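Side-chain contacts in mandelate racemase/muconate lactonizing enzyme-like protein (Roseovarius sp. TM1035, PDB 3RCY), which is probably a magnesium-dependent enolase-superfamily enzyme that abstracts a proton next to the carboxylate of its acid substrate, the substrate itself being unidentified: residues E235-P240 with G244-V249; V272-A277 with E302-Q307; P310-Y313 with E318-A321. One frame throughout, in Å; residues are numbered along the deposited sequence.

Contact 1 (E235-P240 with G244-V249); sequences EEPVPP and GAMAQV. With MG (magnesium ion), chain I; RIB (alpha-D-ribofuranose), chain M.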
loop_
_atom_site.group_PDB
_atom_site.type_symbol
_atom_site.label_atom_id
_atom_site.label_comp_id
_atom_site.label_asym_id
_atom_site.label_seq_id
_atom_site.Cartn_x
_atom_site.Cartn_y
_atom_site.Cartn_z
ATOM N N GLU A 235 7.853 -17.636 -19.428
ATOM C CA GLU A 235 7.868 -18.667 -18.394
ATOM C C GLU A 235 9.040 -18.506 -17.430
ATOM O O GLU A 235 10.146 -18.177 -17.847
ATOM C CB GLU A 235 7.924 -20.045 -19.054
ATOM C CG GLU A 235 7.790 -21.222 -18.098
ATOM C CD GLU A 235 7.387 -22.504 -18.820
ATOM O OE1 GLU A 235 6.804 -22.417 -19.923
ATOM O OE2 GLU A 235 7.641 -23.597 -18.271
ATOM N N GLU A 236 8.799 -18.728 -16.142
ATOM C CA GLU A 236 9.882 -18.702 -15.139
ATOM C C GLU A 236 10.978 -17.667 -15.465
ATOM O O GLU A 236 12.128 -18.028 -15.701
ATOM C CB GLU A 236 10.517 -20.092 -15.013
ATOM C CG GLU A 236 9.610 -21.154 -14.390
ATOM C CD GLU A 236 10.420 -22.244 -13.705
ATOM O OE1 GLU A 236 11.219 -22.914 -14.400
ATOM O OE2 GLU A 236 10.270 -22.413 -12.467
ATOM N N PRO A 237 10.628 -16.373 -15.496
ATOM C CA PRO A 237 11.668 -15.402 -15.889
ATOM C C PRO A 237 12.816 -15.282 -14.870
ATOM O O PRO A 237 13.924 -14.854 -15.226
ATOM C CB PRO A 237 10.897 -14.081 -15.984
ATOM C CG PRO A 237 9.656 -14.294 -15.146
ATOM C CD PRO A 237 9.310 -15.738 -15.311
ATOM N N VAL A 238 12.532 -15.652 -13.624
ATOM C CA VAL A 238 13.481 -15.565 -12.515
ATOM C C VAL A 238 13.434 -16.889 -11.746
ATOM O O VAL A 238 12.516 -17.672 -11.954
ATOM C CB VAL A 238 13.158 -14.368 -11.564
ATOM C CG1 VAL A 238 13.331 -13.039 -12.285
ATOM C CG2 VAL A 238 11.752 -14.488 -10.958
ATOM N N PRO A 239 14.429 -17.160 -10.874
ATOM C CA PRO A 239 14.373 -18.400 -10.080
ATOM C C PRO A 239 13.106 -18.486 -9.216
ATOM O O PRO A 239 12.516 -17.454 -8.899
ATOM C CB PRO A 239 15.622 -18.309 -9.202
ATOM C CG PRO A 239 16.577 -17.446 -10.011
ATOM C CD PRO A 239 15.692 -16.423 -10.654
ATOM N N PRO A 240 12.690 -19.713 -8.842
ATOM C CA PRO A 240 11.408 -19.938 -8.167
ATOM C C PRO A 240 11.378 -19.625 -6.662
ATOM O O PRO A 240 10.433 -20.031 -5.987
ATOM C CB PRO A 240 11.150 -21.438 -8.405
ATOM C CG PRO A 240 12.537 -22.040 -8.498
ATOM C CD PRO A 240 13.385 -20.981 -9.161
ATOM N N GLY A 244 8.240 -11.908 -4.841
ATOM C CA GLY A 244 8.337 -10.458 -5.056
ATOM C C GLY A 244 9.102 -10.086 -6.319
ATOM O O GLY A 244 8.705 -9.168 -7.058
ATOM N N ALA A 245 10.199 -10.800 -6.573
ATOM C CA ALA A 245 11.016 -10.547 -7.757
ATOM C C ALA A 245 10.244 -10.865 -9.027
ATOM O O ALA A 245 10.338 -10.136 -10.006
ATOM C CB ALA A 245 12.326 -11.339 -7.702
ATOM N N MET A 246 9.468 -11.947 -9.011
ATOM C CA MET A 246 8.708 -12.313 -10.199
ATOM C C MET A 246 7.575 -11.328 -10.491
ATOM O O MET A 246 7.299 -11.027 -11.659
ATOM C CB MET A 246 8.176 -13.747 -10.117
ATOM C CG MET A 246 7.664 -14.243 -11.471
ATOM S SD MET A 246 7.130 -15.952 -11.445
ATOM C CE MET A 246 8.731 -16.781 -11.472
ATOM N N ALA A 247 6.934 -10.822 -9.438
ATOM C CA ALA A 247 5.887 -9.816 -9.601
ATOM C C ALA A 247 6.466 -8.528 -10.180
ATOM O O ALA A 247 5.790 -7.841 -10.945
ATOM C CB ALA A 247 5.176 -9.547 -8.281
ATOM N N GLN A 248 7.711 -8.207 -9.814
ATOM C CA GLN A 248 8.401 -7.063 -10.407
ATOM C C GLN A 248 8.566 -7.229 -11.915
ATOM O O GLN A 248 8.321 -6.282 -12.673
ATOM C CB GLN A 248 9.762 -6.836 -9.761
ATOM C CG GLN A 248 9.718 -6.166 -8.400
ATOM C CD GLN A 248 11.102 -6.037 -7.800
ATOM O OE1 GLN A 248 11.674 -7.011 -7.298
ATOM N NE2 GLN A 248 11.656 -4.832 -7.857
ATOM N N VAL A 249 8.985 -8.422 -12.348
ATOM C CA VAL A 249 9.075 -8.723 -13.779
ATOM C C VAL A 249 7.683 -8.597 -14.427
ATOM O O VAL A 249 7.528 -7.935 -15.461
ATOM C CB VAL A 249 9.677 -10.125 -14.049
ATOM C CG1 VAL A 249 9.733 -10.404 -15.546
ATOM C CG2 VAL A 249 11.067 -10.241 -13.440
HETATM MG MG MG I . 9.438 -24.861 -18.046
HETATM O O5 RIB M . 11.107 -18.807 -0.402
HETATM C C5 RIB M . 9.730 -18.486 -0.625
HETATM C C4 RIB M . 9.099 -19.636 -1.389
HETATM O O4 RIB M . 8.028 -19.162 -2.202
HETATM C C3 RIB M . 10.088 -20.268 -2.344
HETATM O O3 RIB M . 10.639 -21.438 -1.764
HETATM C C2 RIB M . 9.279 -20.662 -3.545
HETATM O O2 RIB M . 8.960 -22.048 -3.473
HETATM C C1 RIB M . 8.008 -19.843 -3.460
HETATM O O1 RIB M . 7.960 -18.911 -4.548
HETATM O O HOH W 1 10.917 -23.358 -17.074
HETATM O O HOH W 2 10.256 -24.028 -19.947
HETATM O O HOH W 3 8.626 -26.710 -19.238
HETATM O O HOH W 4 11.320 -26.090 -17.555
#
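A beta-alpha turn of the enolase-type barrel is closed here: Pro237 and Val238, in the loop that leaves strand 233-235, lie against Met246 and Val249 on the helix 243-252 that follows. Four apolar side chains carry the contact. Val238 is at its middle, 6.2 Å from Met246 between CA atoms, and its two methyls divide the work. CG2 rests on Met246 CB at 3.7 Å, while CG1 meets Val249 CG2 at 3.8 Å as those two valines run past each other in opposite directions. Met246 starts with CG anti to its backbone N (chi1 -167°), stays extended through chi2, then bends at chi3 (-77°); the bend places the methyl CE between Val238 CG2, 3.8 Å away, and Pro237 CD, 4.0 Å away. The proline ring and the methionine chain cross there at about a right angle. The ring also offers CB to Val249 CG1 at 3.9 Å.

The two glutamates at the strand end, Glu235 and Glu236, start away from the helix. Glu235, extended beyond CG, binds the magnesium ion through OE2 at 2.2 Å; Glu261 and four waters complete six ligands. Glu235 OE1 is held by Lys166 in a salt bridge and by a hydrogen bond from Gln282. Glu236 accepts a hydrogen bond from a magnesium-bound water at OE1, 2.7 Å away, and pairs its OE2 with Arg262, which makes it a second-shell residue of the metal site. Pro240 borders a ribofuranose, although its modelled place against the sugar is doubtful.

The chemistry thus splits along the segment. Glu235 binds the magnesium directly and Glu236 acts through a coordinated water and Arg262, whereas the side chains that meet the helix are apolar, and the fit relies on shape, with 264 Å² buried between the two segments.

Contact 2 (V272-A277 with E302-Q307); sequences VLREGA and EVYNAQ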
loop_
_atom_site.group_PDB
_atom_site.type_symbol
_atom_site.label_atom_id
_atom_site.label_comp_id
_atom_site.label_asym_id
_atom_site.label_seq_id
_atom_site.Cartn_x
_atom_site.Cartn_y
_atom_site.Cartn_z
ATOM N N VAL A 272 1.810 -16.495 -5.177
ATOM C CA VAL A 272 2.106 -16.162 -6.575
ATOM C C VAL A 272 0.933 -15.389 -7.195
ATOM O O VAL A 272 1.130 -14.368 -7.856
ATOM C CB VAL A 272 2.439 -17.431 -7.394
ATOM C CG1 VAL A 272 2.440 -17.145 -8.895
ATOM C CG2 VAL A 272 3.801 -18.015 -6.958
ATOM N N LEU A 273 -0.285 -15.871 -6.956
ATOM C CA LEU A 273 -1.489 -15.187 -7.416
ATOM C C LEU A 273 -1.701 -13.860 -6.688
ATOM O O LEU A 273 -1.847 -12.805 -7.315
ATOM C CB LEU A 273 -2.720 -16.094 -7.262
ATOM C CG LEU A 273 -2.811 -17.354 -8.143
ATOM C CD1 LEU A 273 -3.897 -18.316 -7.627
ATOM C CD2 LEU A 273 -3.038 -17.011 -9.634
ATOM N N ARG A 274 -1.689 -13.913 -5.360
ATOM C CA ARG A 274 -1.986 -12.746 -4.534
ATOM C C ARG A 274 -1.041 -11.573 -4.827
ATOM O O ARG A 274 -1.462 -10.416 -4.812
ATOM C CB ARG A 274 -1.928 -13.136 -3.050
ATOM C CG ARG A 274 -2.573 -12.145 -2.095
ATOM C CD ARG A 274 -2.331 -12.581 -0.661
ATOM N NE ARG A 274 -3.046 -13.814 -0.331
ATOM C CZ ARG A 274 -2.527 -14.832 0.348
ATOM N NH1 ARG A 274 -3.269 -15.906 0.599
ATOM N NH2 ARG A 274 -1.261 -14.803 0.764
ATOM N N GLU A 275 0.231 -11.870 -5.093
ATOM C CA GLU A 275 1.202 -10.812 -5.388
ATOM C C GLU A 275 1.253 -10.409 -6.873
ATOM O O GLU A 275 1.974 -9.484 -7.244
ATOM C CB GLU A 275 2.605 -11.194 -4.872
ATOM C CG GLU A 275 2.679 -11.487 -3.368
ATOM C CD GLU A 275 2.121 -10.363 -2.488
ATOM O OE1 GLU A 275 2.437 -9.170 -2.740
ATOM O OE2 GLU A 275 1.366 -10.673 -1.536
ATOM N N GLY A 276 0.483 -11.093 -7.713
ATOM C CA GLY A 276 0.480 -10.817 -9.149
ATOM C C GLY A 276 1.764 -11.233 -9.850
ATOM O O GLY A 276 2.153 -10.630 -10.855
ATOM N N ALA A 277 2.419 -12.269 -9.324
ATOM C CA ALA A 277 3.692 -12.737 -9.876
ATOM C C ALA A 277 3.523 -13.506 -11.180
ATOM O O ALA A 277 4.422 -13.504 -12.028
ATOM C CB ALA A 277 4.434 -13.577 -8.857
ATOM N N GLU A 302 -9.084 -19.174 -10.592
ATOM C CA GLU A 302 -10.372 -18.647 -11.059
ATOM C C GLU A 302 -10.687 -17.267 -10.504
ATOM O O GLU A 302 -11.120 -16.392 -11.256
ATOM C CB GLU A 302 -11.535 -19.586 -10.730
ATOM C CG GLU A 302 -11.621 -20.851 -11.571
ATOM C CD GLU A 302 -12.966 -21.531 -11.389
ATOM O OE1 GLU A 302 -13.974 -20.982 -11.884
ATOM O OE2 GLU A 302 -13.026 -22.594 -10.738
ATOM N N VAL A 303 -10.477 -17.066 -9.199
ATOM C CA VAL A 303 -10.807 -15.778 -8.567
ATOM C C VAL A 303 -9.753 -14.686 -8.791
ATOM O O VAL A 303 -9.883 -13.567 -8.280
ATOM C CB VAL A 303 -11.169 -15.905 -7.064
ATOM C CG1 VAL A 303 -12.387 -16.815 -6.899
ATOM C CG2 VAL A 303 -9.985 -16.408 -6.235
ATOM N N TYR A 304 -8.720 -15.023 -9.557
ATOM C CA TYR A 304 -7.766 -14.034 -10.062
ATOM C C TYR A 304 -7.893 -13.882 -11.574
ATOM O O TYR A 304 -7.081 -13.198 -12.184
ATOM C CB TYR A 304 -6.324 -14.408 -9.683
ATOM C CG TYR A 304 -6.022 -14.119 -8.234
ATOM C CD1 TYR A 304 -6.370 -15.029 -7.244
ATOM C CD2 TYR A 304 -5.445 -12.906 -7.848
ATOM C CE1 TYR A 304 -6.133 -14.759 -5.897
ATOM C CE2 TYR A 304 -5.197 -12.621 -6.500
ATOM C CZ TYR A 304 -5.545 -13.554 -5.531
ATOM O OH TYR A 304 -5.302 -13.305 -4.195
ATOM N N ASN A 305 -8.918 -14.509 -12.161
ATOM C CA ASN A 305 -9.107 -14.537 -13.625
ATOM C C ASN A 305 -7.822 -15.028 -14.300
ATOM O O ASN A 305 -7.350 -14.468 -15.309
ATOM C CB ASN A 305 -9.549 -13.161 -14.150
ATOM C CG ASN A 305 -10.101 -13.212 -15.578
ATOM O OD1 ASN A 305 -10.546 -14.263 -16.055
ATOM N ND2 ASN A 305 -10.066 -12.077 -16.261
ATOM N N ALA A 306 -7.267 -16.081 -13.707
ATOM C CA ALA A 306 -5.989 -16.663 -14.107
ATOM C C ALA A 306 -6.244 -18.094 -14.573
ATOM O O ALA A 306 -7.309 -18.651 -14.303
ATOM C CB ALA A 306 -5.019 -16.640 -12.931
ATOM N N GLN A 307 -5.275 -18.687 -15.270
ATOM C CA GLN A 307 -5.458 -20.007 -15.874
ATOM C C GLN A 307 -4.373 -21.018 -15.527
ATOM O O GLN A 307 -3.277 -20.649 -15.105
ATOM C CB GLN A 307 -5.577 -19.883 -17.394
ATOM C CG GLN A 307 -6.826 -19.130 -17.838
ATOM C CD GLN A 307 -7.171 -19.367 -19.278
ATOM O OE1 GLN A 307 -6.354 -19.155 -20.179
ATOM N NE2 GLN A 307 -8.403 -19.793 -19.515
#
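Leu273 CB sits over the centre of the Tyr304 ring, 3.8 Å from the centroid and 12° off the ring normal, a CH-pi contact made squarely on the face. The leucine then reaches past the ring: its CD2 touches Ala306 CB at 3.9 Å, so this one side chain touches both Tyr304 and Ala306. Beyond the ring, Tyr304 OH comes to 3.6 Å from Arg274 CB and 3.4 Å from Arg274 CA, which places the hydroxyl beside the aliphatic root of the arginine.

Tyr304 CG is anti to its carbonyl carbon (chi1 -76°), a torsion that aims the ring from its loop at the end of helix 266-274. Both segments are helix ends closed by Schellman motifs. Gly276, with positive phi, follows the first helix: Ala277 N bonds to Val272 O at 2.9 Å and Gly276 N to Leu273 O at 2.9 Å. Asn305 plays the same part after helix 290-302, where Ala306 N bonds to Ala301 O and Asn305 N to Glu302 O at 3.0 Å. Farther out, Leu273 also packs on Met300 and Leu281.

The polar ends look to another chain. Tyr304 OH bonds to Arg274 NE of a neighbouring subunit, and the pairing is returned by Arg274 with Tyr304 of that subunit, with a cation-pi contact as well. A leucine in place of Tyr304 would probably leave Leu273 CB without its aromatic face and deprive the neighbouring Arg274 of its hydroxyl partner. One ring therefore serves two chemistries, dispersion against Leu273 within the chain and a polar, cationic pairing between subunits.

Contact 3 (P310-Y313 with E318-A321); sequences PHLY and EWAA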
loop_
_atom_site.group_PDB
_atom_site.type_symbol
_atom_site.label_atom_id
_atom_site.label_comp_id
_atom_site.label_asym_id
_atom_site.label_seq_id
_atom_site.Cartn_x
_atom_site.Cartn_y
_atom_site.Cartn_z
ATOM N N PRO A 310 -0.872 -27.182 -17.022
ATOM C CA PRO A 310 -0.140 -28.257 -16.339
ATOM C C PRO A 310 1.206 -28.576 -16.999
ATOM O O PRO A 310 1.278 -28.774 -18.214
ATOM C CB PRO A 310 -1.092 -29.454 -16.444
ATOM C CG PRO A 310 -2.453 -28.836 -16.547
ATOM C CD PRO A 310 -2.248 -27.595 -17.369
ATOM N N HIS A 311 2.254 -28.593 -16.187
ATOM C CA HIS A 311 3.614 -28.863 -16.640
ATOM C C HIS A 311 3.796 -30.321 -17.030
ATOM O O HIS A 311 3.249 -31.213 -16.379
ATOM C CB HIS A 311 4.606 -28.539 -15.510
ATOM C CG HIS A 311 6.039 -28.792 -15.866
ATOM N ND1 HIS A 311 6.708 -29.944 -15.508
ATOM C CD2 HIS A 311 6.929 -28.043 -16.562
ATOM C CE1 HIS A 311 7.954 -29.885 -15.946
ATOM N NE2 HIS A 311 8.113 -28.741 -16.589
ATOM N N LEU A 312 4.573 -30.556 -18.086
ATOM C CA LEU A 312 5.055 -31.902 -18.381
ATOM C C LEU A 312 6.486 -31.896 -18.894
ATOM O O LEU A 312 6.750 -31.495 -20.027
ATOM C CB LEU A 312 4.142 -32.650 -19.378
ATOM C CG LEU A 312 4.587 -34.115 -19.574
ATOM C CD1 LEU A 312 4.158 -35.008 -18.398
ATOM C CD2 LEU A 312 4.108 -34.703 -20.886
ATOM N N TYR A 313 7.414 -32.325 -18.049
ATOM C CA TYR A 313 8.696 -32.796 -18.553
ATOM C C TYR A 313 9.006 -34.092 -17.836
ATOM O O TYR A 313 9.921 -34.173 -17.020
ATOM C CB TYR A 313 9.833 -31.765 -18.426
ATOM C CG TYR A 313 10.924 -32.067 -19.427
ATOM C CD1 TYR A 313 10.696 -31.885 -20.794
ATOM C CD2 TYR A 313 12.153 -32.600 -19.025
ATOM C CE1 TYR A 313 11.671 -32.194 -21.736
ATOM C CE2 TYR A 313 13.146 -32.910 -19.963
ATOM C CZ TYR A 313 12.892 -32.705 -21.316
ATOM O OH TYR A 313 13.845 -33.013 -22.263
ATOM N N GLU A 318 2.146 -39.111 -15.450
ATOM C CA GLU A 318 1.881 -37.761 -14.963
ATOM C C GLU A 318 1.043 -36.984 -15.980
ATOM O O GLU A 318 0.161 -36.220 -15.608
ATOM C CB GLU A 318 3.167 -36.997 -14.644
ATOM C CG GLU A 318 2.875 -35.745 -13.825
ATOM C CD GLU A 318 3.996 -34.728 -13.843
ATOM O OE1 GLU A 318 4.540 -34.436 -14.936
ATOM O OE2 GLU A 318 4.313 -34.197 -12.762
ATOM N N TRP A 319 1.307 -37.207 -17.266
ATOM C CA TRP A 319 0.543 -36.544 -18.318
ATOM C C TRP A 319 -0.935 -36.934 -18.290
ATOM O O TRP A 319 -1.793 -36.095 -18.532
ATOM C CB TRP A 319 1.146 -36.841 -19.687
ATOM C CG TRP A 319 0.517 -36.074 -20.801
ATOM C CD1 TRP A 319 0.452 -34.708 -20.937
ATOM C CD2 TRP A 319 -0.131 -36.620 -21.949
ATOM N NE1 TRP A 319 -0.200 -34.379 -22.101
ATOM C CE2 TRP A 319 -0.566 -35.531 -22.744
ATOM C CE3 TRP A 319 -0.392 -37.926 -22.387
ATOM C CZ2 TRP A 319 -1.242 -35.711 -23.954
ATOM C CZ3 TRP A 319 -1.073 -38.103 -23.591
ATOM C CH2 TRP A 319 -1.484 -37.002 -24.359
ATOM N N ALA A 320 -1.229 -38.204 -18.009
ATOM C CA ALA A 320 -2.622 -38.648 -17.874
ATOM C C ALA A 320 -3.329 -37.917 -16.729
ATOM O O ALA A 320 -4.486 -37.508 -16.872
ATOM C CB ALA A 320 -2.709 -40.160 -17.686
ATOM N N ALA A 321 -2.630 -37.744 -15.610
ATOM C CA ALA A 321 -3.151 -36.947 -14.497
ATOM C C ALA A 321 -3.474 -35.529 -14.961
ATOM O O ALA A 321 -4.570 -35.018 -14.694
ATOM C CB ALA A 321 -2.177 -36.939 -13.300
HETATM O O HOH W 5 6.611 -32.744 -15.086
#
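Leu312 and Trp319 make the close-packed half of this contact, Glu318, His311 and Tyr313 its polar, water-bridged half. On the tight side, the leucine straddles Trp319 CB, its CD1 and CD2 both 3.8 Å away, and CD2 goes on to Trp319 CD1 at 3.7 Å, approaching the indole obliquely. With CG anti to its backbone N (chi1 -174°), Leu312 reaches across toward the helix.

The other side is held through a water instead of direct bonds. Glu318 extends past Leu312 in the opposite sense, its OE1 3.5 Å from Leu312 CD1. Water 5 donates to Glu318 OE1 at 2.7 Å, accepts from Tyr313 N at 3.1 Å and is hydrogen-bonded to His311 ND1 at 2.8 Å, thereby linking Glu318 OE1 and His311 ND1, which stand 5.0 Å apart. Glu318 OE2 is taken by the backbone N of Gly286.

The loop lies between strand 307-308 and helix 316-327, near the centre of the chain. Pro310 reaches Phe325 farther along that helix, while His311 leans on Glu336 of strand 335-336.

All three contacts lie in the enolase-like barrel domain and follow one another along the chain, but differ in their distance from the metal. Contact 1 supplies a magnesium ligand directly, and contact 3 brings the His311 side chain to about 4 Å, nearest atom to ion, although the nearest atoms of these two contacts stay about 5 Å apart and their centres 22 Å. Contact 2 is farther out, at helix ends, with the Arg274 side chain about 8 Å from a ribofuranose. It touches contact 1, 14 Å away between centres, where Met246 CG meets Ala277 O at 3.4 Å. Contact 2 passes straight into contact 3 through strand 307-308, their centres 21 Å apart.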